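Local coordinates for protein with a SET domain within carboxy region (Cryptosporidium parvum, PDB 4LDG) that is probably a histone H4 lysine methyltransferase, this chain being the carboxy-terminal piece of the longer protein, which includes the SET domain, at residues Y128-L133 with K233-E238; H137-L141 with V152-I158; R190-M194 with I206-E210. All coordinates share one frame; numbering follows the deposited sequence.

Contact 1. Residues Y128-L133 with K233-E238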
loop_
_atom_site.group_PDB
_atom_site.type_symbol
_atom_site.label_atom_id
_atom_site.label_comp_id
_atom_site.label_asym_id
_atom_site.label_seq_id
_atom_site.Cartn_x
_atom_site.Cartn_y
_atom_site.Cartn_z
ATOM N N TYR A 128 2.001 -7.052 -9.130
ATOM C CA TYR A 128 2.507 -6.181 -8.077
ATOM C C TYR A 128 3.436 -5.098 -8.611
ATOM O O TYR A 128 3.284 -3.910 -8.316
ATOM C CB TYR A 128 3.240 -7.043 -7.025
ATOM C CG TYR A 128 2.324 -7.973 -6.232
ATOM C CD1 TYR A 128 0.997 -7.664 -6.005
ATOM C CD2 TYR A 128 2.808 -9.147 -5.696
ATOM C CE1 TYR A 128 0.195 -8.487 -5.269
ATOM C CE2 TYR A 128 1.998 -9.998 -4.971
ATOM C CZ TYR A 128 0.691 -9.649 -4.738
ATOM O OH TYR A 128 -0.138 -10.509 -4.007
ATOM N N LYS A 129 4.387 -5.524 -9.419
ATOM C CA LYS A 129 5.292 -4.615 -10.098
ATOM C C LYS A 129 4.513 -3.567 -10.881
ATOM O O LYS A 129 4.799 -2.369 -10.790
ATOM C CB LYS A 129 6.220 -5.403 -11.022
ATOM C CG LYS A 129 7.243 -4.546 -11.746
ATOM C CD LYS A 129 8.398 -5.361 -12.319
ATOM C CE LYS A 129 9.221 -4.468 -13.219
ATOM N NZ LYS A 129 10.569 -5.012 -13.598
ATOM N N TYR A 130 3.503 -4.001 -11.625
ATOM C CA TYR A 130 2.696 -3.045 -12.366
ATOM C C TYR A 130 1.986 -2.055 -11.440
ATOM O O TYR A 130 1.940 -0.872 -11.733
ATOM C CB TYR A 130 1.682 -3.762 -13.264
ATOM C CG TYR A 130 0.941 -2.837 -14.212
ATOM C CD1 TYR A 130 1.437 -2.567 -15.499
ATOM C CD2 TYR A 130 -0.243 -2.241 -13.832
ATOM C CE1 TYR A 130 0.765 -1.747 -16.371
ATOM C CE2 TYR A 130 -0.924 -1.393 -14.687
ATOM C CZ TYR A 130 -0.412 -1.144 -15.955
ATOM O OH TYR A 130 -1.096 -0.298 -16.796
ATOM N N CYS A 131 1.386 -2.533 -10.353
ATOM C CA CYS A 131 0.681 -1.618 -9.409
ATOM C C CYS A 131 1.653 -0.638 -8.729
ATOM O O CYS A 131 1.364 0.548 -8.567
ATOM C CB CYS A 131 -0.054 -2.398 -8.343
ATOM S SG CYS A 131 -1.340 -3.508 -8.939
ATOM N N ILE A 132 2.825 -1.131 -8.360
ATOM C CA ILE A 132 3.804 -0.271 -7.718
ATOM C C ILE A 132 4.171 0.899 -8.627
ATOM O O ILE A 132 4.173 2.047 -8.199
ATOM C CB ILE A 132 5.075 -1.037 -7.324
ATOM C CG1 ILE A 132 4.762 -1.947 -6.152
ATOM C CG2 ILE A 132 6.161 -0.049 -6.890
ATOM C CD1 ILE A 132 5.862 -2.918 -5.813
ATOM N N LEU A 133 4.473 0.596 -9.889
ATOM C CA LEU A 133 5.030 1.603 -10.800
ATOM C C LEU A 133 3.982 2.505 -11.440
ATOM O O LEU A 133 4.301 3.625 -11.798
ATOM C CB LEU A 133 5.878 0.927 -11.875
ATOM C CG LEU A 133 7.202 0.353 -11.365
ATOM C CD1 LEU A 133 7.835 -0.543 -12.385
ATOM C CD2 LEU A 133 8.167 1.462 -10.978
ATOM N N LYS A 233 5.603 -7.441 1.515
ATOM C CA LYS A 233 6.394 -8.071 0.492
ATOM C C LYS A 233 7.317 -7.002 -0.046
ATOM O O LYS A 233 7.091 -5.822 0.174
ATOM C CB LYS A 233 5.496 -8.644 -0.607
ATOM C CG LYS A 233 4.895 -9.958 -0.185
ATOM C CD LYS A 233 4.032 -10.569 -1.266
ATOM C CE LYS A 233 3.416 -11.909 -0.830
ATOM N NZ LYS A 233 4.281 -12.752 0.053
ATOM N N VAL A 234 8.383 -7.421 -0.702
ATOM C CA VAL A 234 9.327 -6.490 -1.312
ATOM C C VAL A 234 9.565 -6.915 -2.755
ATOM O O VAL A 234 9.659 -8.097 -3.028
ATOM C CB VAL A 234 10.681 -6.428 -0.562
ATOM C CG1 VAL A 234 11.684 -5.580 -1.338
ATOM C CG2 VAL A 234 10.506 -5.816 0.811
ATOM N N LEU A 235 9.615 -5.939 -3.653
ATOM C CA LEU A 235 10.127 -6.125 -4.996
ATOM C C LEU A 235 11.319 -5.224 -5.178
ATOM O O LEU A 235 11.252 -4.023 -4.874
ATOM C CB LEU A 235 9.096 -5.733 -6.056
ATOM C CG LEU A 235 7.868 -6.629 -6.266
ATOM C CD1 LEU A 235 7.101 -6.166 -7.498
ATOM C CD2 LEU A 235 8.224 -8.105 -6.389
ATOM N N MET A 236 12.392 -5.798 -5.708
ATOM C CA MET A 236 13.529 -5.009 -6.134
ATOM C C MET A 236 13.211 -4.516 -7.526
ATOM O O MET A 236 13.013 -5.325 -8.410
ATOM C CB MET A 236 14.808 -5.851 -6.150
ATOM C CG MET A 236 15.131 -6.479 -4.807
ATOM S SD MET A 236 15.383 -5.293 -3.466
ATOM C CE MET A 236 16.896 -4.517 -4.028
ATOM N N ILE A 237 13.125 -3.198 -7.692
ATOM C CA ILE A 237 12.811 -2.574 -8.961
ATOM C C ILE A 237 13.864 -1.523 -9.186
ATOM O O ILE A 237 14.046 -0.648 -8.348
ATOM C CB ILE A 237 11.437 -1.917 -8.952
ATOM C CG1 ILE A 237 10.374 -2.996 -8.928
ATOM C CG2 ILE A 237 11.266 -1.025 -10.180
ATOM C CD1 ILE A 237 8.986 -2.494 -8.635
ATOM N N GLU A 238 14.585 -1.620 -10.300
ATOM C CA GLU A 238 15.617 -0.645 -10.636
ATOM C C GLU A 238 16.581 -0.407 -9.452
ATOM O O GLU A 238 16.934 0.720 -9.121
ATOM C CB GLU A 238 14.962 0.645 -11.154
ATOM C CG GLU A 238 14.303 0.465 -12.525
ATOM C CD GLU A 238 13.511 1.684 -13.001
ATOM O OE1 GLU A 238 12.278 1.766 -12.720
ATOM O OE2 GLU A 238 14.115 2.548 -13.682
HETATM O O HOH W 1 12.228 -5.302 -11.612
#

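Contact 2. Residues H137-L141 with V152-I158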
loop_
_atom_site.group_PDB
_atom_site.type_symbol
_atom_site.label_atom_id
_atom_site.label_comp_id
_atom_site.label_asym_id
_atom_site.label_seq_id
_atom_site.Cartn_x
_atom_site.Cartn_y
_atom_site.Cartn_z
ATOM N N HIS A 137 -3.610 1.163 -6.271
ATOM C CA HIS A 137 -3.748 0.713 -4.869
ATOM C C HIS A 137 -5.167 0.317 -4.553
ATOM O O HIS A 137 -6.099 0.634 -5.292
ATOM C CB HIS A 137 -3.262 1.770 -3.866
ATOM C CG HIS A 137 -3.656 3.160 -4.223
ATOM N ND1 HIS A 137 -2.755 4.087 -4.708
ATOM C CD2 HIS A 137 -4.863 3.772 -4.215
ATOM C CE1 HIS A 137 -3.388 5.213 -4.979
ATOM N NE2 HIS A 137 -4.667 5.051 -4.685
ATOM N N SER A 138 -5.337 -0.406 -3.456
ATOM C CA SER A 138 -6.678 -0.702 -2.968
ATOM C C SER A 138 -7.277 0.616 -2.537
ATOM O O SER A 138 -6.555 1.582 -2.278
ATOM C CB SER A 138 -6.632 -1.692 -1.800
ATOM O OG SER A 138 -6.333 -3.004 -2.282
ATOM N N CYS A 139 -8.599 0.666 -2.497
ATOM C CA CYS A 139 -9.326 1.856 -2.047
ATOM C C CYS A 139 -9.342 1.808 -0.509
ATOM O O CYS A 139 -9.845 0.848 0.095
ATOM C CB CYS A 139 -10.727 1.831 -2.649
ATOM S SG CYS A 139 -11.876 3.085 -2.049
ATOM N N THR A 140 -8.685 2.779 0.109
ATOM C CA THR A 140 -8.709 2.930 1.562
ATOM C C THR A 140 -9.222 4.307 1.997
ATOM O O THR A 140 -9.298 5.233 1.191
ATOM C CB THR A 140 -7.307 2.788 2.163
ATOM O OG1 THR A 140 -6.503 3.880 1.734
ATOM C CG2 THR A 140 -6.665 1.477 1.763
ATOM N N LEU A 141 -9.560 4.421 3.284
ATOM C CA LEU A 141 -9.907 5.698 3.918
ATOM C C LEU A 141 -9.298 5.811 5.308
ATOM O O LEU A 141 -9.041 4.791 5.970
ATOM C CB LEU A 141 -11.421 5.824 4.040
ATOM C CG LEU A 141 -12.137 5.724 2.707
ATOM C CD1 LEU A 141 -13.616 5.571 2.954
ATOM C CD2 LEU A 141 -11.855 6.957 1.867
ATOM N N VAL A 152 -6.926 3.184 9.391
ATOM C CA VAL A 152 -7.051 3.015 7.960
ATOM C C VAL A 152 -8.033 1.877 7.756
ATOM O O VAL A 152 -7.893 0.797 8.338
ATOM C CB VAL A 152 -5.679 2.716 7.313
ATOM C CG1 VAL A 152 -5.807 2.590 5.814
ATOM C CG2 VAL A 152 -4.686 3.829 7.642
ATOM N N ILE A 153 -9.052 2.136 6.949
ATOM C CA ILE A 153 -10.069 1.154 6.669
ATOM C C ILE A 153 -10.158 0.897 5.180
ATOM O O ILE A 153 -9.767 1.750 4.352
ATOM C CB ILE A 153 -11.461 1.617 7.151
ATOM C CG1 ILE A 153 -11.855 2.954 6.501
ATOM C CG2 ILE A 153 -11.512 1.733 8.675
ATOM C CD1 ILE A 153 -13.342 3.296 6.625
ATOM N N ALA A 154 -10.709 -0.270 4.846
ATOM C CA ALA A 154 -11.012 -0.603 3.471
ATOM C C ALA A 154 -12.201 0.241 3.017
ATOM O O ALA A 154 -13.212 0.273 3.702
ATOM C CB ALA A 154 -11.344 -2.079 3.350
ATOM N N GLY A 155 -12.055 0.927 1.884
ATOM C CA GLY A 155 -13.125 1.682 1.258
ATOM C C GLY A 155 -14.028 0.817 0.408
ATOM O O GLY A 155 -15.128 1.228 0.051
ATOM N N SER A 156 -13.566 -0.380 0.077
ATOM C CA SER A 156 -14.402 -1.392 -0.586
ATOM C C SER A 156 -13.707 -2.728 -0.408
ATOM O O SER A 156 -12.624 -2.789 0.187
ATOM C CB SER A 156 -14.574 -1.080 -2.061
ATOM O OG SER A 156 -13.299 -1.038 -2.657
ATOM N N LEU A 157 -14.321 -3.798 -0.897
ATOM C CA LEU A 157 -13.733 -5.139 -0.791
ATOM C C LEU A 157 -12.271 -5.155 -1.229
ATOM O O LEU A 157 -11.921 -4.653 -2.291
ATOM C CB LEU A 157 -14.507 -6.131 -1.658
ATOM C CG LEU A 157 -14.093 -7.613 -1.643
ATOM C CD1 LEU A 157 -14.067 -8.234 -0.245
ATOM C CD2 LEU A 157 -15.075 -8.385 -2.518
ATOM N N ILE A 158 -11.419 -5.710 -0.382
ATOM C CA ILE A 158 -10.050 -6.017 -0.754
ATOM C C ILE A 158 -9.956 -7.539 -0.761
ATOM O O ILE A 158 -10.010 -8.180 0.279
ATOM C CB ILE A 158 -9.020 -5.384 0.207
ATOM C CG1 ILE A 158 -9.150 -3.860 0.171
ATOM C CG2 ILE A 158 -7.620 -5.781 -0.217
ATOM C CD1 ILE A 158 -8.411 -3.092 1.257
HETATM O O HOH W 2 -10.003 -2.044 -2.879
#

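Contact 3. Residues R190-M194 with I206-E210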
loop_
_atom_site.group_PDB
_atom_site.type_symbol
_atom_site.label_atom_id
_atom_site.label_comp_id
_atom_site.label_asym_id
_atom_site.label_seq_id
_atom_site.Cartn_x
_atom_site.Cartn_y
_atom_site.Cartn_z
ATOM N N ARG A 190 8.834 13.790 18.760
ATOM C CA ARG A 190 8.057 13.504 17.590
ATOM C C ARG A 190 7.847 12.012 17.541
ATOM O O ARG A 190 8.679 11.211 18.013
ATOM C CB ARG A 190 8.756 13.997 16.339
ATOM C CG ARG A 190 8.554 15.484 16.131
ATOM C CD ARG A 190 8.327 15.806 14.663
ATOM N NE ARG A 190 9.569 15.901 13.903
ATOM C CZ ARG A 190 9.659 15.812 12.572
ATOM N NH1 ARG A 190 10.845 15.939 11.999
ATOM N NH2 ARG A 190 8.591 15.592 11.808
ATOM N N GLY A 191 6.714 11.624 17.000
ATOM C CA GLY A 191 6.548 10.228 16.650
ATOM C C GLY A 191 7.593 9.820 15.635
ATOM O O GLY A 191 8.444 10.616 15.229
ATOM N N CYS A 192 7.526 8.586 15.197
ATOM C CA CYS A 192 8.531 8.082 14.317
ATOM C C CYS A 192 7.941 6.892 13.581
ATOM O O CYS A 192 7.593 5.877 14.190
ATOM C CB CYS A 192 9.739 7.732 15.162
ATOM S SG CYS A 192 10.904 6.624 14.418
ATOM N N TYR A 193 7.779 7.046 12.274
ATOM C CA TYR A 193 7.180 6.020 11.445
ATOM C C TYR A 193 8.297 5.452 10.588
ATOM O O TYR A 193 8.427 5.795 9.419
ATOM C CB TYR A 193 6.090 6.616 10.543
ATOM C CG TYR A 193 4.842 7.160 11.236
ATOM C CD1 TYR A 193 3.672 6.420 11.275
ATOM C CD2 TYR A 193 4.820 8.430 11.799
ATOM C CE1 TYR A 193 2.520 6.914 11.868
ATOM C CE2 TYR A 193 3.672 8.929 12.411
ATOM C CZ TYR A 193 2.524 8.165 12.433
ATOM O OH TYR A 193 1.380 8.648 13.026
ATOM N N MET A 194 9.123 4.607 11.181
ATOM C CA MET A 194 10.259 4.046 10.480
ATOM C C MET A 194 10.086 2.556 10.412
ATOM O O MET A 194 9.604 1.921 11.361
ATOM C CB MET A 194 11.575 4.394 11.173
ATOM C CG MET A 194 11.854 5.880 11.246
ATOM S SD MET A 194 13.444 6.347 11.983
ATOM C CE MET A 194 14.627 5.740 10.806
ATOM N N ILE A 206 12.880 2.374 5.869
ATOM C CA ILE A 206 12.047 3.378 5.249
ATOM C C ILE A 206 11.531 4.305 6.321
ATOM O O ILE A 206 10.789 3.881 7.221
ATOM C CB ILE A 206 10.893 2.781 4.447
ATOM C CG1 ILE A 206 11.435 2.105 3.179
ATOM C CG2 ILE A 206 9.937 3.878 4.005
ATOM C CD1 ILE A 206 10.527 1.033 2.607
ATOM N N ASP A 207 11.944 5.570 6.224
ATOM C CA ASP A 207 11.499 6.610 7.136
ATOM C C ASP A 207 10.319 7.364 6.534
ATOM O O ASP A 207 10.512 8.190 5.666
ATOM C CB ASP A 207 12.630 7.608 7.447
ATOM C CG ASP A 207 12.213 8.636 8.476
ATOM O OD1 ASP A 207 11.098 8.475 9.004
ATOM O OD2 ASP A 207 12.968 9.614 8.745
ATOM N N ALA A 208 9.111 7.101 7.040
ATOM C CA ALA A 208 7.897 7.827 6.622
ATOM C C ALA A 208 7.420 8.874 7.663
ATOM O O ALA A 208 6.248 9.270 7.670
ATOM C CB ALA A 208 6.785 6.820 6.328
ATOM N N THR A 209 8.332 9.344 8.514
ATOM C CA THR A 209 7.979 10.282 9.599
ATOM C C THR A 209 7.481 11.624 9.083
ATOM O O THR A 209 6.440 12.081 9.533
ATOM C CB THR A 209 9.152 10.504 10.566
ATOM O OG1 THR A 209 9.553 9.246 11.105
ATOM C CG2 THR A 209 8.767 11.443 11.698
ATOM N N GLU A 210 8.172 12.243 8.122
ATOM C CA GLU A 210 7.700 13.516 7.595
ATOM C C GLU A 210 6.258 13.341 7.076
ATOM O O GLU A 210 5.904 12.318 6.479
ATOM C CB GLU A 210 8.634 14.079 6.511
ATOM C CG GLU A 210 10.124 14.190 6.874
ATOM C CD GLU A 210 10.420 14.850 8.220
ATOM O OE1 GLU A 210 9.481 15.322 8.901
ATOM O OE2 GLU A 210 11.617 14.898 8.600
#

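Contact 1. Residues Y128-L133 with K233-E238
Leu-235 and Ile-237, alternate residues of strand 230-237, direct their side chains at one flank of helix 121-134. Leu-235 leads with a single methyl: its CD1 lies against the helix backbone, 3.4 Å from Lys-129 N, and is also 4.0 Å from Tyr-128 CB. Ile-132 reaches the same methyl from one turn further on, its CD1 at 3.9 Å from Leu-235 CD1, the two side chains slanting across each other. Ile-237 divides its two branches between partners. CG1, set beside the backbone N (chi1 -71°), carries CD1 to within 4.1 Å of both Lys-129 CG and Ile-132 CG2, while CG2 meets the forked end of Leu-133 tip to tip.

The strand edges an antiparallel three-stranded sheet of the SET domain, next to strand 240-247, and the helix lies over that sheet at a steep angle: the local axes are 76° apart and approach to 9.9 Å. Ile-132 extends the apolar layer to Phe-244 and Phe-163 on the other two strands. Tyr-128 CE2 meets Lys-233 CD at 4.3 Å, obliquely to the ring, and the tyrosine hydroxyl is hydrogen-bonded to Asp-161 O.

At the margin the chemistry becomes polar. The extended chain of Lys-129 passes Ile-237 and brings NZ 2.6 Å from a water, which in turn donates to Met-236 O at 3.3 Å.

Contact 2. Residues H137-L141 with V152-I158
The beta hairpin of strands 140-143 and 151-154 is held together near its open end by Leu-141 and Ile-153, an antiparallel hydrogen-bonded pair. Ile-153 N donates to Leu-141 O at 2.8 Å, and Leu-141 N returns a bond to Ile-153 O at 2.9 Å. Both side chains lie on the same face of the hairpin. Ile-153 CG1 sits between its own backbone N and carbonyl carbon (chi1 58°), a setting that lays it alongside Leu-141 CB at 3.8 Å. Thr-140 and Val-152 meet away from that pair, through Thr-140 CB and Val-152 CG1, 4.0 Å apart.

Thr-140 and Ala-154 form the next, non-hydrogen-bonded pair, their side chains diverging. The bond from Gly-155 N to Cys-139 O follows at 2.8 Å, with the donor 45° above the carbonyl plane. With chi1 at 172°, Cys-139 SG swings away from its own N and over Gly-155 CA, 3.8 Å away. A water accepts from Cys-139 N and donates to Leu-157 O, bridging the two segments where they have separated.

Ser-138 and Ile-158 fill the divergent end, Ile-158 CG2 lying 3.7 Å from Ser-138 OG. That hydroxyl is hydrogen-bonded to Phe-163 O, and helix 15-36 covers Cys-139 and Thr-140. This alternation of hydrogen-bonded and non-hydrogen-bonded pairs is that of an antiparallel hairpin, here one whose second strand belongs to the SET domain.

Contact 3. Residues R190-M194 with I206-E210
One threonine hydroxyl links the two segments and a carboxylate in series: Thr-209 OG1 accepts from Tyr-193 N at 3.1 Å and donates to Asp-207 OD1 at 2.7 Å. The N-H of Tyr-193 points at OG1 with an angle of 154°. OD1 receives the hydroxyl on its syn lone pair and takes a second bond from Thr-209 N, which meets it from above the carboxylate plane. Two donors thus restrain one oxygen, and the second closes an Asx turn that bends the chain just after strand 202-207. The other oxygen, OD2, is hydrogen-bonded to Tyr-185 OH of helix 175-187, consistent with a carboxylate fixed at both ends.

The turn follows the last rungs of a small antiparallel SET-domain sheet, in which strand 202-207 runs between strands 170-172 and 194-199. Met-194 and Asp-207 form a non-hydrogen-bonded pair with their side chains on one face. Met-194 CG rests 3.5 Å from Asp-207 OD1, the two side chains slanting past each other. Beyond this pair Ala-208 N donates to Tyr-193 O at 2.8 Å, and the Tyr-193 and Ala-208 CB atoms lie at van der Waals range. The Tyr-193 ring itself makes a cation-pi contact with Arg-219.

At the outer end Arg-190 bends at chi2 and chi3 to bring its guanidinium to Glu-210. In one of the two modelled conformers of Glu-210, and so less certainly, NH2 forms a salt bridge with OE1 at 3.1 Å; OE1 lies within 3° of the guanidinium plane and is met on its syn side, but tilted out of the carboxylate plane. In that conformer the two planes are 27° apart. Thr-209 CG2 lies over a guanidinium face, 4.2 Å from Arg-190 NH2, and also 3.6 Å from Gly-191 O.

How the contacts relate
Contact 2 is the buried one, all its touching residues being enclosed; contacts 1 and 3 are partly buried, and each has a charged margin. Their chemistry follows the elements joined. Contact 1 sets a helix on a sheet by methyl packing, with a water bridge at its border. Contact 2 pairs hairpin strands by backbone bonds, and contact 3 adds side-chain hydrogen bonds and a salt bridge seen in one conformer to a strand end. Helix 121-134 is followed, after a short loop, by strand 140-143, so the first segments of contacts 1 and 2 are close in sequence, yet the contact centres are about 20 Å apart, on opposite sides of the chain's centre. Contacts 2 and 3 both fall within the loop closed by contact 1.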